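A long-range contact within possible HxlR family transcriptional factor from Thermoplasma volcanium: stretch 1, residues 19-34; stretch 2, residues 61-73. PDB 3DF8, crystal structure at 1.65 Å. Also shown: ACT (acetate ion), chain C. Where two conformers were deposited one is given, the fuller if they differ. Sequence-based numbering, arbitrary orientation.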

ATOM      1  N   SER A  19       8.350  -9.023  -5.537  1.00 34.61           N
ATOM      2  CA  SER A  19       8.004  -7.653  -5.851  1.00 33.27           C
ATOM      3  C   SER A  19       8.296  -6.839  -4.622  1.00 33.78           C
ATOM      4  O   SER A  19       8.192  -7.347  -3.499  1.00 34.23           O
ATOM      5  CB  SER A  19       6.504  -7.509  -6.146  1.00 33.81           C
ATOM      6  OG  SER A  19       6.179  -6.126  -6.257  1.00 31.21           O
ATOM      7  N   VAL A  20       8.638  -5.570  -4.828  1.00 32.42           N
ATOM      8  CA  VAL A  20       8.851  -4.630  -3.722  1.00 32.16           C
ATOM      9  C   VAL A  20       7.507  -4.302  -3.041  1.00 30.52           C
ATOM     10  O   VAL A  20       7.468  -3.656  -2.003  1.00 29.18           O
ATOM     11  CB  VAL A  20       9.673  -3.410  -4.186  1.00 32.40           C
ATOM     12  CG1 VAL A  20       8.899  -2.554  -5.187  1.00 33.30           C
ATOM     13  CG2 VAL A  20      10.158  -2.605  -2.995  1.00 34.67           C
ATOM     14  N   LEU A  21       6.415  -4.780  -3.639  1.00 29.65           N
ATOM     15  CA  LEU A  21       5.097  -4.673  -3.030  1.00 28.31           C
ATOM     16  C   LEU A  21       5.122  -5.335  -1.642  1.00 28.00           C
ATOM     17  O   LEU A  21       4.488  -4.825  -0.727  1.00 27.24           O
ATOM     18  CB  LEU A  21       4.033  -5.340  -3.918  1.00 29.04           C
ATOM     19  CG  LEU A  21       2.598  -5.327  -3.391  1.00 29.06           C
ATOM     20  CD1 LEU A  21       2.112  -3.906  -3.152  1.00 30.76           C
ATOM     21  CD2 LEU A  21       1.706  -6.076  -4.389  1.00 28.18           C
ATOM     22  N   HIS A  22       5.867  -6.440  -1.492  1.00 28.90           N
ATOM     23  CA  HIS A  22       5.987  -7.151  -0.219  1.00 30.07           C
ATOM     24  C   HIS A  22       6.471  -6.200   0.859  1.00 29.78           C
ATOM     25  O   HIS A  22       5.858  -6.076   1.933  1.00 29.81           O
ATOM     26  CB  HIS A  22       6.956  -8.352  -0.359  1.00 29.57           C
ATOM     27  CG  HIS A  22       7.173  -9.128   0.906  1.00 32.86           C
ATOM     28  ND1 HIS A  22       6.296 -10.097   1.337  1.00 36.16           N
ATOM     29  CD2 HIS A  22       8.192  -9.120   1.798  1.00 34.12           C
ATOM     30  CE1 HIS A  22       6.751 -10.641   2.457  1.00 36.42           C
ATOM     31  NE2 HIS A  22       7.898 -10.061   2.763  1.00 36.45           N
ATOM     32  N   LEU A  23       7.566  -5.514   0.566  1.00 30.25           N
ATOM     33  CA  LEU A  23       8.135  -4.561   1.535  1.00 30.37           C
ATOM     34  C   LEU A  23       7.147  -3.432   1.808  1.00 32.08           C
ATOM     35  O   LEU A  23       6.857  -3.114   2.978  1.00 32.10           O
ATOM     36  CB  LEU A  23       9.437  -3.988   0.996  1.00 30.65           C
ATOM     37  CG  LEU A  23      10.061  -2.838   1.802  1.00 30.24           C
ATOM     38  CD1 LEU A  23      10.239  -3.173   3.311  1.00 33.22           C
ATOM     39  CD2 LEU A  23      11.389  -2.421   1.143  1.00 30.94           C
ATOM     40  N   LEU A  24       6.610  -2.869   0.728  1.00 31.13           N
ATOM     41  CA  LEU A  24       5.683  -1.747   0.846  0.50 32.96           C
ATOM     42  C   LEU A  24       4.479  -2.043   1.732  1.00 32.52           C
ATOM     43  O   LEU A  24       3.965  -1.140   2.390  1.00 33.32           O
ATOM     44  CB  LEU A  24       5.250  -1.253  -0.534  0.50 32.98           C
ATOM     45  CG  LEU A  24       5.893   0.056  -1.003  0.50 35.89           C
ATOM     46  CD1 LEU A  24       5.072   1.217  -0.484  0.50 35.58           C
ATOM     47  CD2 LEU A  24       7.379   0.223  -0.621  0.50 34.56           C
ATOM     48  N   GLY A  25       4.062  -3.297   1.762  1.00 32.78           N
ATOM     49  CA  GLY A  25       2.918  -3.703   2.585  1.00 32.77           C
ATOM     50  C   GLY A  25       3.195  -3.929   4.067  1.00 32.09           C
ATOM     51  O   GLY A  25       2.276  -3.848   4.881  1.00 32.25           O
ATOM     52  N   LYS A  26       4.442  -4.222   4.424  1.00 31.77           N
ATOM     53  CA  LYS A  26       4.798  -4.467   5.815  1.00 31.54           C
ATOM     54  C   LYS A  26       4.427  -3.257   6.679  1.00 30.09           C
ATOM     55  O   LYS A  26       4.545  -2.098   6.224  1.00 30.18           O
ATOM     56  CB  LYS A  26       6.296  -4.747   5.938  1.00 32.58           C
ATOM     57  CG  LYS A  26       6.719  -6.065   5.345  1.00 32.14           C
ATOM     58  CD  LYS A  26       8.191  -6.326   5.616  1.00 34.07           C
ATOM     59  CE  LYS A  26       8.719  -7.362   4.625  1.00 33.53           C
ATOM     60  NZ  LYS A  26       9.578  -8.401   5.287  1.00 32.24           N
ATOM     61  N   LYS A  27       4.012  -3.542   7.917  1.00 29.46           N
ATOM     62  CA  LYS A  27       3.547  -2.520   8.836  1.00 28.20           C
ATOM     63  C   LYS A  27       4.546  -1.358   8.871  1.00 28.47           C
ATOM     64  O   LYS A  27       5.752  -1.587   9.014  1.00 27.82           O
ATOM     65  CB  LYS A  27       3.337  -3.098  10.245  1.00 28.29           C
ATOM     66  CG  LYS A  27       2.536  -2.161  11.106  1.00 27.35           C
ATOM     67  CD  LYS A  27       2.141  -2.787  12.457  1.00 28.02           C
ATOM     68  CE  LYS A  27       1.324  -1.778  13.251  1.00 32.06           C
ATOM     69  NZ  LYS A  27       0.339  -1.079  12.341  1.00 36.20           N
ATOM     70  N   TYR A  28       4.030  -0.126   8.731  1.00 28.32           N
ATOM     71  CA  TYR A  28       4.813   1.120   8.815  1.00 28.81           C
ATOM     72  C   TYR A  28       5.552   1.572   7.561  1.00 28.80           C
ATOM     73  O   TYR A  28       5.989   2.709   7.495  1.00 29.16           O
ATOM     74  CB  TYR A  28       5.784   1.106  10.005  1.00 29.50           C
ATOM     75  CG  TYR A  28       5.106   0.927  11.354  1.00 28.58           C
ATOM     76  CD1 TYR A  28       5.316  -0.232  12.101  1.00 28.14           C
ATOM     77  CD2 TYR A  28       4.287   1.933  11.897  1.00 29.00           C
ATOM     78  CE1 TYR A  28       4.714  -0.391  13.331  1.00 26.00           C
ATOM     79  CE2 TYR A  28       3.689   1.769  13.128  1.00 29.83           C
ATOM     80  CZ  TYR A  28       3.908   0.610  13.838  1.00 28.24           C
ATOM     81  OH  TYR A  28       3.335   0.436  15.076  1.00 32.25           O
ATOM     82  N   THR A  29       5.725   0.695   6.578  1.00 29.70           N
ATOM     83  CA  THR A  29       6.636   1.052   5.459  1.00 28.91           C
ATOM     84  C   THR A  29       6.125   2.260   4.711  1.00 28.79           C
ATOM     85  O   THR A  29       6.892   3.183   4.415  1.00 29.77           O
ATOM     86  CB  THR A  29       6.891  -0.132   4.508  1.00 28.38           C
ATOM     87  OG1 THR A  29       7.421  -1.240   5.258  1.00 29.94           O
ATOM     88  CG2 THR A  29       7.917   0.264   3.384  1.00 29.10           C
HETATM   89  N   MSE A  30       4.821   2.275   4.432  1.00 28.10           N
HETATM   90  CA  MSE A  30       4.240   3.409   3.689  1.00 29.83           C
HETATM   91  C   MSE A  30       4.323   4.673   4.535  1.00 30.09           C
HETATM   92  O   MSE A  30       4.596   5.778   4.024  1.00 30.64           O
HETATM   93  CB  MSE A  30       2.809   3.112   3.238  1.00 28.47           C
HETATM   94  CG  MSE A  30       2.758   2.061   2.148  1.00 31.09           C
HETATM   95 SE   MSE A  30       0.927   1.693   1.549  0.70 33.89          SE
HETATM   96  CE  MSE A  30       0.628   0.128   2.709  1.00 34.51           C
ATOM     97  N   LEU A  31       4.125   4.521   5.836  1.00 29.49           N
ATOM     98  CA  LEU A  31       4.239   5.682   6.738  1.00 29.99           C
ATOM     99  C   LEU A  31       5.686   6.191   6.802  1.00 30.67           C
ATOM    100  O   LEU A  31       5.885   7.413   6.881  1.00 29.61           O
ATOM    101  CB  LEU A  31       3.745   5.340   8.115  1.00 28.61           C
ATOM    102  CG  LEU A  31       2.223   5.142   8.233  1.00 27.57           C
ATOM    103  CD1 LEU A  31       1.909   4.622   9.657  1.00 29.53           C
ATOM    104  CD2 LEU A  31       1.458   6.398   7.818  1.00 32.58           C
ATOM    105  N   ILE A  32       6.673   5.288   6.811  1.00 29.61           N
ATOM    106  CA  ILE A  32       8.100   5.719   6.815  1.00 29.63           C
ATOM    107  C   ILE A  32       8.393   6.526   5.525  1.00 29.77           C
ATOM    108  O   ILE A  32       8.969   7.631   5.577  1.00 31.22           O
ATOM    109  CB  ILE A  32       9.043   4.531   6.957  1.00 30.11           C
ATOM    110  CG1 ILE A  32       8.900   3.931   8.382  1.00 28.44           C
ATOM    111  CG2 ILE A  32      10.485   4.979   6.672  1.00 28.91           C
ATOM    112  CD1 ILE A  32       9.459   2.464   8.582  1.00 31.16           C
ATOM    113  N   ILE A  33       8.032   5.967   4.373  1.00 29.65           N
ATOM    114  CA  ILE A  33       8.184   6.702   3.100  1.00 29.78           C
ATOM    115  C   ILE A  33       7.504   8.059   3.144  1.00 30.83           C
ATOM    116  O   ILE A  33       8.066   9.046   2.706  1.00 31.62           O
ATOM    117  CB  ILE A  33       7.691   5.860   1.888  1.00 29.54           C
ATOM    118  CG1 ILE A  33       8.586   4.602   1.767  1.00 30.49           C
ATOM    119  CG2 ILE A  33       7.565   6.708   0.583  1.00 28.42           C
ATOM    120  CD1 ILE A  33       8.061   3.520   0.782  1.00 31.56           C
ATOM    121  N   SER A  34       6.284   8.094   3.678  1.00 30.02           N
ATOM    122  CA  SER A  34       5.539   9.360   3.758  1.00 29.45           C
ATOM    123  C   SER A  34       6.236  10.398   4.655  1.00 28.34           C
ATOM    124  O   SER A  34       6.396  11.592   4.276  1.00 29.92           O
ATOM    125  CB  SER A  34       4.145   9.056   4.281  1.00 29.54           C
ATOM    126  OG  SER A  34       3.491   8.111   3.431  1.00 33.14           O
ATOM    127  N   SER A  61      14.319   0.483  12.329  1.00 28.67           N
ATOM    128  CA  SER A  61      15.670   0.195  11.826  1.00 27.98           C
ATOM    129  C   SER A  61      15.598  -0.893  10.729  1.00 28.84           C
ATOM    130  O   SER A  61      16.268  -0.789   9.687  1.00 30.15           O
ATOM    131  CB  SER A  61      16.558  -0.263  12.995  1.00 28.77           C
ATOM    132  OG  SER A  61      17.841  -0.588  12.502  1.00 30.82           O
ATOM    133  N   ARG A  62      14.784  -1.920  10.959  1.00 28.63           N
ATOM    134  CA  ARG A  62      14.654  -3.047  10.019  0.50 29.99           C
ATOM    135  C   ARG A  62      14.039  -2.564   8.709  1.00 29.34           C
ATOM    136  O   ARG A  62      14.492  -2.944   7.623  1.00 29.15           O
ATOM    137  CB  ARG A  62      13.823  -4.195  10.613  0.50 29.81           C
ATOM    138  CG  ARG A  62      13.807  -5.455   9.739  0.50 31.40           C
ATOM    139  CD  ARG A  62      12.978  -6.606  10.318  0.50 31.62           C
ATOM    140  NE  ARG A  62      12.154  -7.225   9.280  0.50 36.53           N
ATOM    141  CZ  ARG A  62      11.520  -8.390   9.372  0.50 36.11           C
ATOM    142  NH1 ARG A  62      11.610  -9.144  10.468  0.50 37.63           N
ATOM    143  NH2 ARG A  62      10.789  -8.806   8.343  0.50 37.15           N
ATOM    144  N   ARG A  63      13.014  -1.710   8.810  1.00 28.62           N
ATOM    145  CA  ARG A  63      12.383  -1.184   7.588  1.00 29.17           C
ATOM    146  C   ARG A  63      13.288  -0.224   6.802  1.00 28.84           C
ATOM    147  O   ARG A  63      13.355  -0.279   5.561  1.00 28.65           O
ATOM    148  CB  ARG A  63      11.055  -0.462   7.882  1.00 29.44           C
ATOM    149  CG  ARG A  63       9.973  -1.324   8.450  1.00 30.90           C
ATOM    150  CD  ARG A  63       9.409  -2.365   7.507  1.00 33.16           C
ATOM    151  NE  ARG A  63       8.205  -2.831   8.163  1.00 37.27           N
ATOM    152  CZ  ARG A  63       8.197  -3.846   9.032  1.00 37.04           C
ATOM    153  NH1 ARG A  63       9.317  -4.552   9.249  1.00 37.29           N
ATOM    154  NH2 ARG A  63       7.080  -4.178   9.650  1.00 36.96           N
ATOM    155  N   ILE A  64      14.038   0.596   7.538  1.00 29.26           N
ATOM    156  CA  ILE A  64      14.998   1.501   6.926  1.00 30.51           C
ATOM    157  C   ILE A  64      16.042   0.667   6.169  1.00 30.34           C
ATOM    158  O   ILE A  64      16.374   1.011   5.040  1.00 30.98           O
ATOM    159  CB  ILE A  64      15.625   2.450   7.977  1.00 30.62           C
ATOM    160  CG1 ILE A  64      14.591   3.565   8.267  1.00 30.31           C
ATOM    161  CG2 ILE A  64      16.968   3.033   7.450  1.00 31.48           C
ATOM    162  CD1 ILE A  64      15.108   4.676   9.214  1.00 32.83           C
ATOM    163  N   LYS A  65      16.535  -0.413   6.761  1.00 30.75           N
ATOM    164  CA  LYS A  65      17.541  -1.226   6.065  1.00 30.94           C
ATOM    165  C   LYS A  65      16.940  -1.782   4.763  1.00 30.64           C
ATOM    166  O   LYS A  65      17.613  -1.789   3.719  1.00 30.81           O
ATOM    167  CB  LYS A  65      17.997  -2.368   6.943  1.00 31.13           C
ATOM    168  CG  LYS A  65      18.922  -3.317   6.229  1.00 33.76           C
ATOM    169  CD  LYS A  65      19.236  -4.515   7.082  1.00 38.55           C
ATOM    170  CE  LYS A  65      19.862  -5.594   6.205  1.00 40.18           C
ATOM    171  NZ  LYS A  65      21.050  -5.028   5.507  1.00 43.76           N
ATOM    172  N   ASP A  66      15.686  -2.235   4.823  1.00 29.42           N
ATOM    173  CA  ASP A  66      15.099  -2.895   3.657  1.00 29.50           C
ATOM    174  C   ASP A  66      14.897  -1.805   2.615  1.00 28.62           C
ATOM    175  O   ASP A  66      15.037  -2.058   1.413  1.00 28.98           O
ATOM    176  CB  ASP A  66      13.746  -3.543   3.973  1.00 30.07           C
ATOM    177  CG  ASP A  66      13.858  -4.792   4.815  1.00 34.15           C
ATOM    178  OD1 ASP A  66      14.941  -5.424   4.839  1.00 36.32           O
ATOM    179  OD2 ASP A  66      12.805  -5.127   5.419  1.00 37.95           O
ATOM    180  N   LEU A  67      14.526  -0.614   3.092  1.00 28.40           N
ATOM    181  CA  LEU A  67      14.317   0.508   2.169  1.00 26.03           C
ATOM    182  C   LEU A  67      15.602   0.983   1.487  1.00 27.98           C
ATOM    183  O   LEU A  67      15.587   1.365   0.307  1.00 28.27           O
ATOM    184  CB  LEU A  67      13.589   1.688   2.846  1.00 27.42           C
ATOM    185  CG  LEU A  67      12.100   1.481   3.111  1.00 26.45           C
ATOM    186  CD1 LEU A  67      11.611   2.510   4.205  1.00 26.39           C
ATOM    187  CD2 LEU A  67      11.202   1.504   1.894  1.00 28.59           C
ATOM    188  N   ILE A  68      16.695   0.991   2.241  1.00 27.87           N
ATOM    189  CA  ILE A  68      18.030   1.302   1.685  1.00 28.22           C
ATOM    190  C   ILE A  68      18.410   0.216   0.656  1.00 28.92           C
ATOM    191  O   ILE A  68      18.835   0.514  -0.462  1.00 28.86           O
ATOM    192  CB  ILE A  68      19.066   1.385   2.809  1.00 27.86           C
ATOM    193  CG1 ILE A  68      18.806   2.618   3.684  1.00 28.61           C
ATOM    194  CG2 ILE A  68      20.507   1.400   2.213  1.00 27.84           C
ATOM    195  CD1 ILE A  68      19.673   2.649   4.976  1.00 28.47           C
ATOM    196  N   ASP A  69      18.249  -1.041   1.034  1.00 28.29           N
ATOM    197  CA  ASP A  69      18.577  -2.157   0.131  1.00 30.66           C
ATOM    198  C   ASP A  69      17.781  -2.108  -1.185  1.00 30.59           C
ATOM    199  O   ASP A  69      18.305  -2.478  -2.247  1.00 30.51           O
ATOM    200  CB  ASP A  69      18.412  -3.485   0.862  1.00 31.59           C
ATOM    201  CG  ASP A  69      19.472  -3.704   1.955  1.00 36.35           C
ATOM    202  OD1 ASP A  69      20.430  -2.895   2.074  1.00 40.91           O
ATOM    203  OD2 ASP A  69      19.350  -4.698   2.692  1.00 39.91           O
ATOM    204  N   SER A  70      16.536  -1.633  -1.109  1.00 29.87           N
ATOM    205  CA  SER A  70      15.637  -1.542  -2.258  0.50 30.17           C
ATOM    206  C   SER A  70      15.818  -0.259  -3.069  1.00 30.20           C
ATOM    207  O   SER A  70      15.152  -0.074  -4.088  1.00 30.92           O
ATOM    208  CB  SER A  70      14.185  -1.728  -1.803  0.50 30.09           C
ATOM    209  OG  SER A  70      14.020  -3.035  -1.265  0.50 30.21           O
ATOM    210  N   GLY A  71      16.738   0.604  -2.613  1.00 29.53           N
ATOM    211  CA  GLY A  71      17.100   1.841  -3.329  1.00 29.80           C
ATOM    212  C   GLY A  71      16.113   2.986  -3.183  1.00 29.21           C
ATOM    213  O   GLY A  71      16.125   3.929  -3.990  1.00 30.11           O
ATOM    214  N   LEU A  72      15.237   2.907  -2.183  1.00 29.88           N
ATOM    215  CA  LEU A  72      14.233   3.953  -1.950  1.00 27.91           C
ATOM    216  C   LEU A  72      14.659   4.994  -0.907  1.00 29.19           C
ATOM    217  O   LEU A  72      14.089   6.089  -0.883  1.00 29.94           O
ATOM    218  CB  LEU A  72      12.868   3.321  -1.510  1.00 28.59           C
ATOM    219  CG  LEU A  72      12.359   2.288  -2.556  1.00 26.72           C
ATOM    220  CD1 LEU A  72      11.041   1.786  -2.079  1.00 30.74           C
ATOM    221  CD2 LEU A  72      12.207   2.936  -3.944  1.00 28.81           C
ATOM    222  N   VAL A  73      15.593   4.628  -0.023  1.00 29.25           N
ATOM    223  CA  VAL A  73      16.074   5.527   1.077  1.00 28.03           C
ATOM    224  C   VAL A  73      17.602   5.471   1.109  1.00 28.87           C
ATOM    225  O   VAL A  73      18.200   4.472   0.726  1.00 28.62           O
ATOM    226  CB  VAL A  73      15.474   5.050   2.402  1.00 28.54           C
ATOM    227  CG1 VAL A  73      16.134   5.708   3.659  1.00 29.42           C
ATOM    228  CG2 VAL A  73      13.968   5.318   2.399  1.00 28.41           C
TER
HETATM  229  C   ACT C 110       0.204   0.215   9.682  1.00 56.93           C
HETATM  230  O   ACT C 110       0.588   1.011  10.576  1.00 56.76           O
HETATM  231  OXT ACT C 110      -0.723  -0.569  10.010  1.00 56.96           O
HETATM  232  CH3 ACT C 110       0.827   0.182   8.316  1.00 55.77           C

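The apolar part of this contact centres on L67, whose side chain fits as a knob into a hole formed by L23, T29, I32 and I33. L67 CD1 lies 3.7 Å from I32 CG2, and L67 CD2 lies 3.9 Å from I33 CD1, 4.0 Å from L23 CD2 and 3.8 Å from T29 CG2. A branched leucine suits such a pocket because it can fill several directions at once. L72, just beyond the helix, extends the apolar surface, L72 CD1 standing 4.2 Å from L24 CD2.

The polar anchor is R63. K27, in the type II turn from K26 to T29, leaves its carbonyl free to accept from both R63 NE (2.9 Å to K27 O) and R63 NH2 (3.0 Å to K27 O). One oxygen thus takes two donors at the guanidinium edge, at bent angles of 137° and 135°, while K26 CB covers one face. Arginine also suits this place through its aliphatic portion: R63 CB packs 3.4 Å from I32 CD1.

Charge is less favourable at the margin. K26 NZ and R62 NH2 are both donors, 3.3 Å apart without a hydrogen bond; D66 OD2, 4.6 Å from K26 NZ, offers opposite charge nearby but no salt bridge. D66 also contributes carbon, D66 CB lying 3.6 Å from L23 CD1.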